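Long-range contacts in YcgJ protein (Bacillus subtilis, PDB 1XXL), which probably acts as an S-adenosylmethionine-dependent methyltransferase, although its function has not been established: residues 16-21 / 117-122; 106-111 / 162-167; 124-129 / 152-157; 166-171 / 228-233. All blocks are in the same frame, centred on the assembly; numbering follows the deposited sequence.

Contact 1. Residues 16-21 / 117-122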
loop_
_atom_site.group_PDB
_atom_site.type_symbol
_atom_site.label_atom_id
_atom_site.label_comp_id
_atom_site.label_asym_id
_atom_site.label_seq_id
_atom_site.Cartn_x
_atom_site.Cartn_y
_atom_site.Cartn_z
ATOM N N THR A 16 -7.674 -0.793 13.849
ATOM C CA THR A 16 -6.752 0.205 14.364
ATOM C C THR A 16 -7.302 1.642 14.272
ATOM O O THR A 16 -6.963 2.510 15.097
ATOM C CB THR A 16 -5.408 0.099 13.603
ATOM O OG1 THR A 16 -4.913 -1.250 13.700
ATOM C CG2 THR A 16 -4.348 1.091 14.160
ATOM N N ALA A 17 -8.174 1.879 13.294
ATOM C CA ALA A 17 -8.680 3.226 13.001
ATOM C C ALA A 17 -9.550 3.823 14.103
ATOM O O ALA A 17 -9.710 5.042 14.145
ATOM C CB ALA A 17 -9.464 3.208 11.707
ATOM N N GLU A 18 -10.145 2.970 14.941
ATOM C CA GLU A 18 -11.031 3.408 16.025
ATOM C C GLU A 18 -12.137 4.312 15.479
ATOM O O GLU A 18 -12.353 5.410 15.984
ATOM C CB GLU A 18 -10.238 4.157 17.101
ATOM C CG GLU A 18 -9.014 3.412 17.622
ATOM C CD GLU A 18 -9.265 2.585 18.873
ATOM O OE1 GLU A 18 -10.429 2.455 19.310
ATOM O OE2 GLU A 18 -8.269 2.080 19.434
ATOM N N CYS A 19 -12.807 3.844 14.425
ATOM C CA CYS A 19 -13.813 4.637 13.729
ATOM C C CYS A 19 -14.921 5.174 14.641
ATOM O O CYS A 19 -15.397 4.477 15.534
ATOM C CB CYS A 19 -14.464 3.815 12.627
ATOM S SG CYS A 19 -13.319 3.298 11.357
ATOM N N ARG A 20 -15.302 6.424 14.392
ATOM C CA ARG A 20 -16.469 7.045 15.011
ATOM C C ARG A 20 -17.398 7.526 13.908
ATOM O O ARG A 20 -16.946 7.882 12.809
ATOM C CB ARG A 20 -16.048 8.206 15.910
ATOM C CG ARG A 20 -15.385 7.754 17.208
ATOM C CD ARG A 20 -14.598 8.880 17.862
ATOM N NE ARG A 20 -15.312 9.612 18.926
ATOM C CZ ARG A 20 -15.405 9.215 20.206
ATOM N NH1 ARG A 20 -14.872 8.066 20.627
ATOM N NH2 ARG A 20 -16.064 9.964 21.076
ATOM N N ALA A 21 -18.690 7.581 14.223
ATOM C CA ALA A 21 -19.725 7.930 13.254
ATOM C C ALA A 21 -19.528 9.293 12.563
ATOM O O ALA A 21 -19.959 9.484 11.436
ATOM C CB ALA A 21 -21.121 7.864 13.930
ATOM N N ASP A 117 -3.832 15.245 15.453
ATOM C CA ASP A 117 -4.110 14.002 16.138
ATOM C C ASP A 117 -4.920 13.005 15.292
ATOM O O ASP A 117 -5.345 11.994 15.805
ATOM C CB ASP A 117 -4.770 14.266 17.497
ATOM C CG ASP A 117 -3.975 15.263 18.343
ATOM O OD1 ASP A 117 -2.733 15.114 18.440
ATOM O OD2 ASP A 117 -4.581 16.232 18.866
ATOM N N GLY A 118 -5.064 13.263 13.991
ATOM C CA GLY A 118 -5.663 12.315 13.075
ATOM C C GLY A 118 -4.714 11.155 12.806
ATOM O O GLY A 118 -3.505 11.254 13.094
ATOM N N ARG A 119 -5.266 10.081 12.232
ATOM C CA ARG A 119 -4.546 8.822 11.963
ATOM C C ARG A 119 -4.284 8.555 10.484
ATOM O O ARG A 119 -5.208 8.553 9.680
ATOM C CB ARG A 119 -5.364 7.625 12.434
ATOM C CG ARG A 119 -5.363 7.364 13.892
ATOM C CD ARG A 119 -6.432 6.282 14.253
ATOM N NE ARG A 119 -6.926 6.541 15.600
ATOM C CZ ARG A 119 -6.342 6.110 16.712
ATOM N NH1 ARG A 119 -5.273 5.341 16.659
ATOM N NH2 ARG A 119 -6.864 6.433 17.900
ATOM N N PHE A 120 -3.030 8.294 10.152
ATOM C CA PHE A 120 -2.622 7.790 8.839
ATOM C C PHE A 120 -2.321 6.307 8.989
ATOM O O PHE A 120 -1.457 5.910 9.792
ATOM C CB PHE A 120 -1.364 8.532 8.349
ATOM C CG PHE A 120 -0.820 8.049 7.024
ATOM C CD1 PHE A 120 -1.668 7.658 5.988
ATOM C CD2 PHE A 120 0.552 8.043 6.800
ATOM C CE1 PHE A 120 -1.150 7.227 4.767
ATOM C CE2 PHE A 120 1.070 7.634 5.591
ATOM C CZ PHE A 120 0.223 7.226 4.568
ATOM N N LEU A 121 -3.051 5.493 8.238
ATOM C CA LEU A 121 -2.925 4.052 8.295
ATOM C C LEU A 121 -2.341 3.576 6.982
ATOM O O LEU A 121 -2.992 3.634 5.930
ATOM C CB LEU A 121 -4.285 3.407 8.571
ATOM C CG LEU A 121 -4.907 3.853 9.892
ATOM C CD1 LEU A 121 -6.321 3.403 9.977
ATOM C CD2 LEU A 121 -4.148 3.330 11.083
ATOM N N LEU A 122 -1.098 3.108 7.054
ATOM C CA LEU A 122 -0.331 2.772 5.884
ATOM C C LEU A 122 -0.007 1.294 5.900
ATOM O O LEU A 122 0.656 0.823 6.823
ATOM C CB LEU A 122 0.946 3.616 5.901
ATOM C CG LEU A 122 2.042 3.291 4.918
ATOM C CD1 LEU A 122 1.580 3.601 3.514
ATOM C CD2 LEU A 122 3.315 4.072 5.272
HETATM O O HOH W 1 -9.645 7.692 15.039
#

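Contact 2. Residues 106-111 / 162-167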
loop_
_atom_site.group_PDB
_atom_site.type_symbol
_atom_site.label_atom_id
_atom_site.label_comp_id
_atom_site.label_asym_id
_atom_site.label_seq_id
_atom_site.Cartn_x
_atom_site.Cartn_y
_atom_site.Cartn_z
ATOM N N ALA A 106 4.191 12.830 -1.275
ATOM C CA ALA A 106 2.931 12.169 -0.847
ATOM C C ALA A 106 2.705 12.305 0.681
ATOM O O ALA A 106 1.638 12.728 1.117
ATOM C CB ALA A 106 2.923 10.701 -1.262
ATOM N N VAL A 107 3.724 11.970 1.478
ATOM C CA VAL A 107 3.633 12.042 2.939
ATOM C C VAL A 107 3.439 13.454 3.422
ATOM O O VAL A 107 2.734 13.690 4.400
ATOM C CB VAL A 107 4.880 11.434 3.641
ATOM C CG1 VAL A 107 4.785 11.610 5.174
ATOM C CG2 VAL A 107 5.005 9.951 3.301
ATOM N N ARG A 108 4.078 14.403 2.743
ATOM C CA ARG A 108 3.919 15.800 3.073
ATOM C C ARG A 108 2.450 16.219 2.864
ATOM O O ARG A 108 1.861 16.927 3.685
ATOM C CB ARG A 108 4.900 16.622 2.212
ATOM C CG ARG A 108 5.083 18.067 2.581
ATOM C CD ARG A 108 6.027 18.788 1.574
ATOM N NE ARG A 108 7.076 17.874 1.087
ATOM C CZ ARG A 108 7.782 18.023 -0.042
ATOM N NH1 ARG A 108 7.623 19.097 -0.822
ATOM N NH2 ARG A 108 8.681 17.099 -0.380
ATOM N N GLU A 109 1.857 15.758 1.774
ATOM C CA GLU A 109 0.446 16.033 1.470
ATOM C C GLU A 109 -0.511 15.333 2.448
ATOM O O GLU A 109 -1.480 15.944 2.906
ATOM C CB GLU A 109 0.119 15.624 0.024
ATOM C CG GLU A 109 0.537 16.637 -1.011
ATOM C CD GLU A 109 -0.303 17.929 -0.970
ATOM O OE1 GLU A 109 0.201 18.914 -0.377
ATOM O OE2 GLU A 109 -1.443 17.971 -1.509
ATOM N N VAL A 110 -0.225 14.062 2.759
ATOM C CA VAL A 110 -0.980 13.320 3.756
ATOM C C VAL A 110 -0.980 14.087 5.073
ATOM O O VAL A 110 -2.042 14.308 5.642
ATOM C CB VAL A 110 -0.422 11.897 3.977
ATOM C CG1 VAL A 110 -0.925 11.294 5.274
ATOM C CG2 VAL A 110 -0.780 11.021 2.810
ATOM N N ALA A 111 0.202 14.502 5.550
ATOM C CA ALA A 111 0.280 15.231 6.803
ATOM C C ALA A 111 -0.496 16.537 6.750
ATOM O O ALA A 111 -1.156 16.902 7.731
ATOM C CB ALA A 111 1.750 15.496 7.206
ATOM N N SER A 162 8.865 11.562 10.680
ATOM C CA SER A 162 9.505 12.556 11.525
ATOM C C SER A 162 9.628 13.906 10.831
ATOM O O SER A 162 9.426 14.934 11.474
ATOM C CB SER A 162 10.886 12.067 11.994
ATOM O OG SER A 162 11.297 12.762 13.157
ATOM N N ALA A 163 9.964 13.903 9.537
ATOM C CA ALA A 163 10.048 15.123 8.734
ATOM C C ALA A 163 8.738 15.913 8.628
ATOM O O ALA A 163 8.751 17.104 8.345
ATOM C CB ALA A 163 10.559 14.807 7.347
ATOM N N ASN A 164 7.622 15.238 8.875
ATOM C CA ASN A 164 6.273 15.771 8.691
ATOM C C ASN A 164 5.448 15.750 9.967
ATOM O O ASN A 164 4.239 15.851 9.911
ATOM C CB ASN A 164 5.582 14.984 7.574
ATOM C CG ASN A 164 6.175 15.283 6.208
ATOM O OD1 ASN A 164 5.925 16.334 5.659
ATOM N ND2 ASN A 164 6.978 14.374 5.669
ATOM N N GLN A 165 6.125 15.636 11.107
ATOM C CA GLN A 165 5.523 15.738 12.423
ATOM C C GLN A 165 4.427 14.686 12.649
ATOM O O GLN A 165 3.444 14.930 13.364
ATOM C CB GLN A 165 5.041 17.166 12.696
ATOM C CG GLN A 165 6.201 18.152 12.968
ATOM C CD GLN A 165 7.133 18.299 11.802
ATOM O OE1 GLN A 165 8.355 18.033 11.896
ATOM N NE2 GLN A 165 6.575 18.702 10.675
ATOM N N LEU A 166 4.627 13.515 12.047
ATOM C CA LEU A 166 3.822 12.328 12.378
ATOM C C LEU A 166 4.563 11.452 13.366
ATOM O O LEU A 166 5.728 11.095 13.139
ATOM C CB LEU A 166 3.490 11.513 11.124
ATOM C CG LEU A 166 2.963 12.287 9.919
ATOM C CD1 LEU A 166 2.650 11.375 8.738
ATOM C CD2 LEU A 166 1.737 13.072 10.327
ATOM N N ALA A 167 3.900 11.113 14.477
ATOM C CA ALA A 167 4.382 10.050 15.334
ATOM C C ALA A 167 4.255 8.704 14.607
ATOM O O ALA A 167 3.232 8.436 13.983
ATOM C CB ALA A 167 3.612 10.024 16.644
#

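Contact 3. Residues 124-129 / 152-157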
loop_
_atom_site.group_PDB
_atom_site.type_symbol
_atom_site.label_atom_id
_atom_site.label_comp_id
_atom_site.label_asym_id
_atom_site.label_seq_id
_atom_site.Cartn_x
_atom_site.Cartn_y
_atom_site.Cartn_z
ATOM N N ASP A 124 1.823 -1.494 3.431
ATOM C CA ASP A 124 2.535 -1.823 2.229
ATOM C C ASP A 124 3.533 -2.921 2.519
ATOM O O ASP A 124 3.787 -3.268 3.659
ATOM C CB ASP A 124 3.220 -0.566 1.625
ATOM C CG ASP A 124 3.300 -0.614 0.089
ATOM O OD1 ASP A 124 3.677 0.427 -0.494
ATOM O OD2 ASP A 124 3.010 -1.680 -0.530
ATOM N N HIS A 125 4.084 -3.498 1.469
ATOM C CA HIS A 125 5.271 -4.293 1.659
ATOM C C HIS A 125 6.472 -3.326 1.654
ATOM O O HIS A 125 6.373 -2.195 1.173
ATOM C CB HIS A 125 5.405 -5.481 0.694
ATOM C CG HIS A 125 4.936 -5.213 -0.688
ATOM N ND1 HIS A 125 5.765 -4.723 -1.666
ATOM C CD2 HIS A 125 3.724 -5.390 -1.268
ATOM C CE1 HIS A 125 5.083 -4.593 -2.792
ATOM N NE2 HIS A 125 3.839 -4.985 -2.574
ATOM N N TYR A 126 7.547 -3.737 2.294
ATOM C CA TYR A 126 8.678 -2.859 2.503
ATOM C C TYR A 126 9.998 -3.557 2.180
ATOM O O TYR A 126 10.080 -4.771 2.144
ATOM C CB TYR A 126 8.650 -2.328 3.940
ATOM C CG TYR A 126 8.790 -3.369 5.034
ATOM C CD1 TYR A 126 7.677 -3.956 5.619
ATOM C CD2 TYR A 126 10.035 -3.758 5.475
ATOM C CE1 TYR A 126 7.809 -4.884 6.641
ATOM C CE2 TYR A 126 10.175 -4.681 6.455
ATOM C CZ TYR A 126 9.059 -5.248 7.045
ATOM O OH TYR A 126 9.228 -6.193 8.016
ATOM N N ALA A 127 11.022 -2.746 1.957
ATOM C CA ALA A 127 12.387 -3.190 1.714
ATOM C C ALA A 127 13.077 -3.458 3.050
ATOM O O ALA A 127 12.995 -2.639 3.966
ATOM C CB ALA A 127 13.145 -2.107 0.969
ATOM N N PRO A 128 13.763 -4.615 3.175
ATOM C CA PRO A 128 14.620 -4.809 4.328
ATOM C C PRO A 128 15.687 -3.707 4.411
ATOM O O PRO A 128 15.969 -3.022 3.415
ATOM C CB PRO A 128 15.242 -6.187 4.078
ATOM C CG PRO A 128 14.287 -6.873 3.195
ATOM C CD PRO A 128 13.742 -5.796 2.307
ATOM N N GLU A 129 16.240 -3.530 5.596
ATOM C CA GLU A 129 17.264 -2.512 5.832
ATOM C C GLU A 129 18.526 -2.756 4.996
ATOM O O GLU A 129 19.098 -1.811 4.450
ATOM C CB GLU A 129 17.602 -2.459 7.324
ATOM C CG GLU A 129 16.469 -1.895 8.186
ATOM C CD GLU A 129 16.079 -0.463 7.782
ATOM O OE1 GLU A 129 14.886 -0.209 7.485
ATOM O OE2 GLU A 129 16.981 0.403 7.747
ATOM N N SER A 152 9.792 1.491 -0.001
ATOM C CA SER A 152 10.706 2.109 0.931
ATOM C C SER A 152 11.012 1.147 2.078
ATOM O O SER A 152 10.239 0.207 2.365
ATOM C CB SER A 152 10.109 3.412 1.500
ATOM O OG SER A 152 9.853 4.389 0.509
ATOM N N SER A 153 12.148 1.383 2.739
ATOM C CA SER A 153 12.482 0.665 3.964
ATOM C C SER A 153 11.739 1.268 5.162
ATOM O O SER A 153 11.206 2.375 5.065
ATOM C CB SER A 153 14.007 0.702 4.184
ATOM O OG SER A 153 14.432 1.997 4.547
ATOM N N LEU A 154 11.713 0.555 6.292
ATOM C CA LEU A 154 11.095 1.072 7.521
ATOM C C LEU A 154 11.811 2.292 8.112
ATOM O O LEU A 154 11.176 3.211 8.631
ATOM C CB LEU A 154 10.953 -0.032 8.582
ATOM C CG LEU A 154 10.087 -1.228 8.133
ATOM C CD1 LEU A 154 9.955 -2.236 9.263
ATOM C CD2 LEU A 154 8.749 -0.822 7.627
ATOM N N SER A 155 13.133 2.291 8.029
ATOM C CA SER A 155 13.945 3.490 8.296
ATOM C C SER A 155 13.485 4.695 7.551
ATOM O O SER A 155 13.355 5.768 8.116
ATOM C CB SER A 155 15.369 3.248 7.781
ATOM O OG SER A 155 16.072 2.705 8.806
ATOM N N GLU A 156 13.330 4.528 6.247
ATOM C CA GLU A 156 12.860 5.613 5.409
ATOM C C GLU A 156 11.484 6.121 5.815
ATOM O O GLU A 156 11.272 7.321 5.850
ATOM C CB GLU A 156 12.893 5.215 3.938
ATOM C CG GLU A 156 14.315 5.077 3.423
ATOM C CD GLU A 156 14.399 4.516 2.011
ATOM O OE1 GLU A 156 15.364 4.894 1.302
ATOM O OE2 GLU A 156 13.536 3.691 1.603
ATOM N N TRP A 157 10.542 5.222 6.115
ATOM C CA TRP A 157 9.220 5.651 6.591
ATOM C C TRP A 157 9.306 6.390 7.894
ATOM O O TRP A 157 8.631 7.393 8.086
ATOM C CB TRP A 157 8.282 4.457 6.792
ATOM C CG TRP A 157 7.732 3.920 5.504
ATOM C CD1 TRP A 157 7.965 2.698 4.966
ATOM C CD2 TRP A 157 6.866 4.601 4.601
ATOM N NE1 TRP A 157 7.270 2.560 3.795
ATOM C CE2 TRP A 157 6.600 3.719 3.536
ATOM C CE3 TRP A 157 6.272 5.865 4.599
ATOM C CZ2 TRP A 157 5.753 4.060 2.460
ATOM C CZ3 TRP A 157 5.433 6.214 3.533
ATOM C CH2 TRP A 157 5.182 5.311 2.478
HETATM O O HOH W 2 7.412 0.326 1.886
HETATM O O HOH W 3 13.102 -2.004 6.654
#

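Contact 4. Residues 166-171 / 228-233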
loop_
_atom_site.group_PDB
_atom_site.type_symbol
_atom_site.label_atom_id
_atom_site.label_comp_id
_atom_site.label_asym_id
_atom_site.label_seq_id
_atom_site.Cartn_x
_atom_site.Cartn_y
_atom_site.Cartn_z
ATOM N N LEU A 166 4.627 13.515 12.047
ATOM C CA LEU A 166 3.822 12.328 12.378
ATOM C C LEU A 166 4.563 11.452 13.366
ATOM O O LEU A 166 5.728 11.095 13.139
ATOM C CB LEU A 166 3.490 11.513 11.124
ATOM C CG LEU A 166 2.963 12.287 9.919
ATOM C CD1 LEU A 166 2.650 11.375 8.738
ATOM C CD2 LEU A 166 1.737 13.072 10.327
ATOM N N ALA A 167 3.900 11.113 14.477
ATOM C CA ALA A 167 4.382 10.050 15.334
ATOM C C ALA A 167 4.255 8.704 14.607
ATOM O O ALA A 167 3.232 8.436 13.983
ATOM C CB ALA A 167 3.612 10.024 16.644
ATOM N N TYR A 168 5.280 7.864 14.698
ATOM C CA TYR A 168 5.342 6.572 13.993
ATOM C C TYR A 168 5.101 5.409 14.947
ATOM O O TYR A 168 5.696 5.344 16.014
ATOM C CB TYR A 168 6.714 6.406 13.328
ATOM C CG TYR A 168 7.038 5.048 12.682
ATOM C CD1 TYR A 168 7.454 3.955 13.450
ATOM C CD2 TYR A 168 6.985 4.886 11.287
ATOM C CE1 TYR A 168 7.777 2.728 12.851
ATOM C CE2 TYR A 168 7.307 3.688 10.692
ATOM C CZ TYR A 168 7.686 2.608 11.471
ATOM O OH TYR A 168 8.009 1.431 10.842
ATOM N N GLN A 169 4.265 4.463 14.525
ATOM C CA GLN A 169 4.093 3.215 15.254
ATOM C C GLN A 169 3.936 2.073 14.272
ATOM O O GLN A 169 3.132 2.143 13.349
ATOM C CB GLN A 169 2.869 3.308 16.168
ATOM C CG GLN A 169 2.774 2.206 17.166
ATOM C CD GLN A 169 1.593 2.360 18.120
ATOM O OE1 GLN A 169 0.971 3.424 18.205
ATOM N NE2 GLN A 169 1.292 1.286 18.853
ATOM N N ASP A 170 4.736 1.038 14.465
ATOM C CA ASP A 170 4.571 -0.249 13.794
ATOM C C ASP A 170 3.456 -1.056 14.523
ATOM O O ASP A 170 3.603 -1.498 15.662
ATOM C CB ASP A 170 5.942 -0.962 13.733
ATOM C CG ASP A 170 5.840 -2.466 13.535
ATOM O OD1 ASP A 170 4.785 -3.002 13.115
ATOM O OD2 ASP A 170 6.852 -3.141 13.834
ATOM N N ILE A 171 2.314 -1.191 13.878
ATOM C CA ILE A 171 1.196 -1.911 14.472
ATOM C C ILE A 171 1.358 -3.442 14.338
ATOM O O ILE A 171 1.152 -4.182 15.305
ATOM C CB ILE A 171 -0.156 -1.439 13.884
ATOM C CG1 ILE A 171 -0.348 0.085 14.067
ATOM C CG2 ILE A 171 -1.324 -2.239 14.496
ATOM C CD1 ILE A 171 -0.451 0.565 15.496
ATOM N N LYS A 228 7.602 -8.733 2.667
ATOM C CA LYS A 228 7.538 -8.214 4.040
ATOM C C LYS A 228 6.490 -7.118 4.128
ATOM O O LYS A 228 6.632 -6.073 3.494
ATOM C CB LYS A 228 8.892 -7.635 4.462
ATOM C CG LYS A 228 10.105 -8.455 4.085
ATOM C CD LYS A 228 9.991 -9.903 4.494
ATOM C CE LYS A 228 10.233 -10.095 5.933
ATOM N NZ LYS A 228 10.559 -11.558 6.160
ATOM N N ALA A 229 5.446 -7.348 4.911
ATOM C CA ALA A 229 4.303 -6.437 4.975
ATOM C C ALA A 229 4.209 -5.847 6.340
ATOM O O ALA A 229 4.674 -6.441 7.316
ATOM C CB ALA A 229 3.041 -7.174 4.639
ATOM N N ILE A 230 3.611 -4.661 6.408
ATOM C CA ILE A 230 3.443 -3.962 7.665
ATOM C C ILE A 230 2.190 -3.078 7.654
ATOM O O ILE A 230 1.752 -2.626 6.604
ATOM C CB ILE A 230 4.730 -3.128 7.956
ATOM C CG1 ILE A 230 4.774 -2.682 9.415
ATOM C CG2 ILE A 230 4.847 -1.988 6.944
ATOM C CD1 ILE A 230 6.116 -2.003 9.842
ATOM N N LEU A 231 1.618 -2.846 8.832
ATOM C CA LEU A 231 0.737 -1.709 9.052
ATOM C C LEU A 231 1.471 -0.748 9.942
ATOM O O LEU A 231 1.862 -1.096 11.077
ATOM C CB LEU A 231 -0.589 -2.087 9.706
ATOM C CG LEU A 231 -1.428 -0.887 10.217
ATOM C CD1 LEU A 231 -1.819 0.044 9.098
ATOM C CD2 LEU A 231 -2.706 -1.372 10.940
ATOM N N ILE A 232 1.657 0.457 9.420
ATOM C CA ILE A 232 2.233 1.560 10.154
ATOM C C ILE A 232 1.095 2.530 10.451
ATOM O O ILE A 232 0.271 2.824 9.572
ATOM C CB ILE A 232 3.307 2.286 9.301
ATOM C CG1 ILE A 232 4.532 1.400 9.091
ATOM C CG2 ILE A 232 3.734 3.610 9.930
ATOM C CD1 ILE A 232 5.290 1.754 7.839
ATOM N N GLN A 233 1.061 3.030 11.679
ATOM C CA GLN A 233 0.198 4.135 12.045
ATOM C C GLN A 233 1.015 5.406 12.255
ATOM O O GLN A 233 1.989 5.418 13.031
ATOM C CB GLN A 233 -0.608 3.825 13.293
ATOM C CG GLN A 233 -1.607 4.928 13.662
ATOM C CD GLN A 233 -2.627 4.494 14.705
ATOM O OE1 GLN A 233 -3.826 4.489 14.446
ATOM N NE2 GLN A 233 -2.162 4.147 15.869
#

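Contact 1. Residues 16-21 / 117-122
R119 and L121 of strand 118-125 meet T16 and A17, the last residues of helix 7-17, and E18 just beyond it, a mixed contact in which an apolar patch lies beside a polar link through one water. The backbones keep apart, with A17 CA 7.0 Å from R119 CA, so the strand reaches the helix through its side chains. On the apolar side the two methyls of L121 divide their partners. L121 CD1 rests on A17 CB at 3.6 Å, and L121 CD2 meets T16 CG2 at 3.8 Å. T16 CG2 stands anti to its own backbone N, while T16 OG1 bonds back to L12 O. I90 of strand 88-94 and F39 of helix 34-39 also pack against A17.

R119 runs extended from CG to NE past the helix end. R119 NE lies 3.5 Å from A17 O, but the angle is too poor for a direct bond. A water joins the two instead, donating to A17 O at 2.8 Å and accepting from R119 NE at 3.0 Å, and it lies in the guanidinium plane at its edge. Over one face come T16 O and E18 CG, the latter 3.7 Å from R119 NH2. R119 NH1 bonds to Q233 OE1 of strand 222-236. An alanine in place of R119 would probably leave Q233 OE1 and the water on A17 O without their mate. The guanidinium thus lies near carbonyl oxygens of a helix C terminus, where its positive charge is likely to be favourable, and E18 OE2, 4.8 Å from R119 NH2, may add long-range attraction without a salt bridge.

Contact 2. Residues 106-111 / 162-167
V107, R108 and A111 of helix 103-113 pack against N164, in the turn after helix 154-163, and L166, which opens strand 166-179. The apolar part is carried by L166, whose two methyls reach residues one helical turn apart. L166 CD2 lies 4.0 Å from A111 CB, and L166 CD1 lies 4.2 Å from V107 CG1. A111, which has only a methyl to offer, also lets the turn come close: its CB is 3.9 Å from N164 CB and 3.7 Å from N164 O.

The amide of N164 makes the second group of contacts, all of them van der Waals in kind. CG stands anti to the carbonyl carbon (chi1 -70°), which carries the amide to helix 103-113; there its oxygen and nitrogen meet different residues. N164 OD1 approaches R108 CA at 3.3 Å, with CB and CG of R108 close by, whereas N164 ND2 sits 3.6 Å from V107 CG1. The polar partner of ND2 is M160 O in the last turn of helix 154-163, a bond that probably helps to set the rotation of the amide. An alanine at N164 would probably leave M160 O without this donor and open a gap over V107 and R108, though the contact of CB with A111 would remain.

Backbone bonding sets the shape of the turn. Q165, with positive phi (59°), is the C-prime residue of a Schellman motif, in which L166 N bonds to F161 O and Q165 N bonds weakly to S162 O. From here the chain enters the sheet, A167 pairing with I235 of strand 222-236, while W157 of helix 154-163 touches V107 and K236 NZ bonds to A111 O.

Contact 3. Residues 124-129 / 152-157
The ring of Y126 carries L154 over one face: L154 CD2 lies 3.8 Å from the ring centroid, only 19° off the ring normal, a CH-pi contact. L154 CD1 continues over the rim beside Y126 CE2 and CZ. Y126 CG stands between the backbone N and the carbonyl carbon (chi1 63°), which brings the ring over L154. One face of the W157 indole is covered by S152 CB, and at its edge NE1 donates in plane to a water that also bonds to H125 O and S152 O. The H125 ring has D124 OD2 over its centre and stacks with H98.

The chain leaving strand 118-125 meets the N terminus of helix 154-163, where S153 is the N-cap. S153 and E156 form a capping box: E156 N donates to S153 OG at 3.2 Å, and S153 N to E156 OE2 at 2.9 Å. Across the contact A127 N bonds to S152 O at 3.1 Å. E129 grips the first turn with both oxygens: S155 N reaches E129 OE1 on its syn side, but tilted out of the carboxylate plane, at 3.1 Å, and S155 OG donates to E129 OE2 from above that plane at 2.7 Å. A second water accepts from L154 N and donates to A127 O and E129 OE1.

Contact 4. Residues 166-171 / 228-233
Q169 and Q233 form an antiparallel hydrogen-bonded pair between strands 166-171 and 228-233. Q169 N donates to Q233 O at 2.9 Å, and Q233 N returns a bond to Q169 O at 2.8 Å. One non-hydrogen-bonded pair follows, D170 with I232, and then I171 N bonds to L231 O at 2.8 Å. The strand axes approach to 4.7 Å, and the 146° between their directions is consistent with twisted antiparallel strands.

Side chains fall on two sides. On one, the side chains of Y168 and I232 meet at a slant, with Y168 CE2 3.7 Å from I232 CG2, and the hydroxyl end of Y168 reaches tip to tip toward I230. The D170 side chain crosses that of I230 at about a right angle, OD1 lying 3.7 Å from I230 CD1. F161, Q158 and L154 of helix 154-163 add to this side. On the other, I171 and L231 lie side by side, with I171 CB 3.9 Å from L231 CD2. I171 CG1 also packs on Q233 CB at 3.8 Å, and T16 of helix 7-17 touches all three residues.

Strand 222-236 lies between strands 118-125 and 166-179 and is antiparallel to both. This reversed strand, inserted next to last in the sheet, is the hallmark of the class I, Rossmann-like methyltransferase fold, consistent with the assigned family.

In the fold
From the N terminus, contact 1 closes the first long loop, bringing the end of helix 7-17 back to strand 118-125. Contact 2 starts within that loop, on helix 103-113, and ends beyond it at 162-167, so the two cross; F120 packing on V110 joins them. Contact 3 opens and closes between the two segments of contact 2, tying the end of strand 118-125 to the start of helix 154-163, and its W157 touches both L122 and V107. Contact 4 begins at L166, where contact 2 ends, and closes the last loop on strand 222-236. That strand pairs with 118-125, linking contact 4 to contacts 1 and 3 through the sheet.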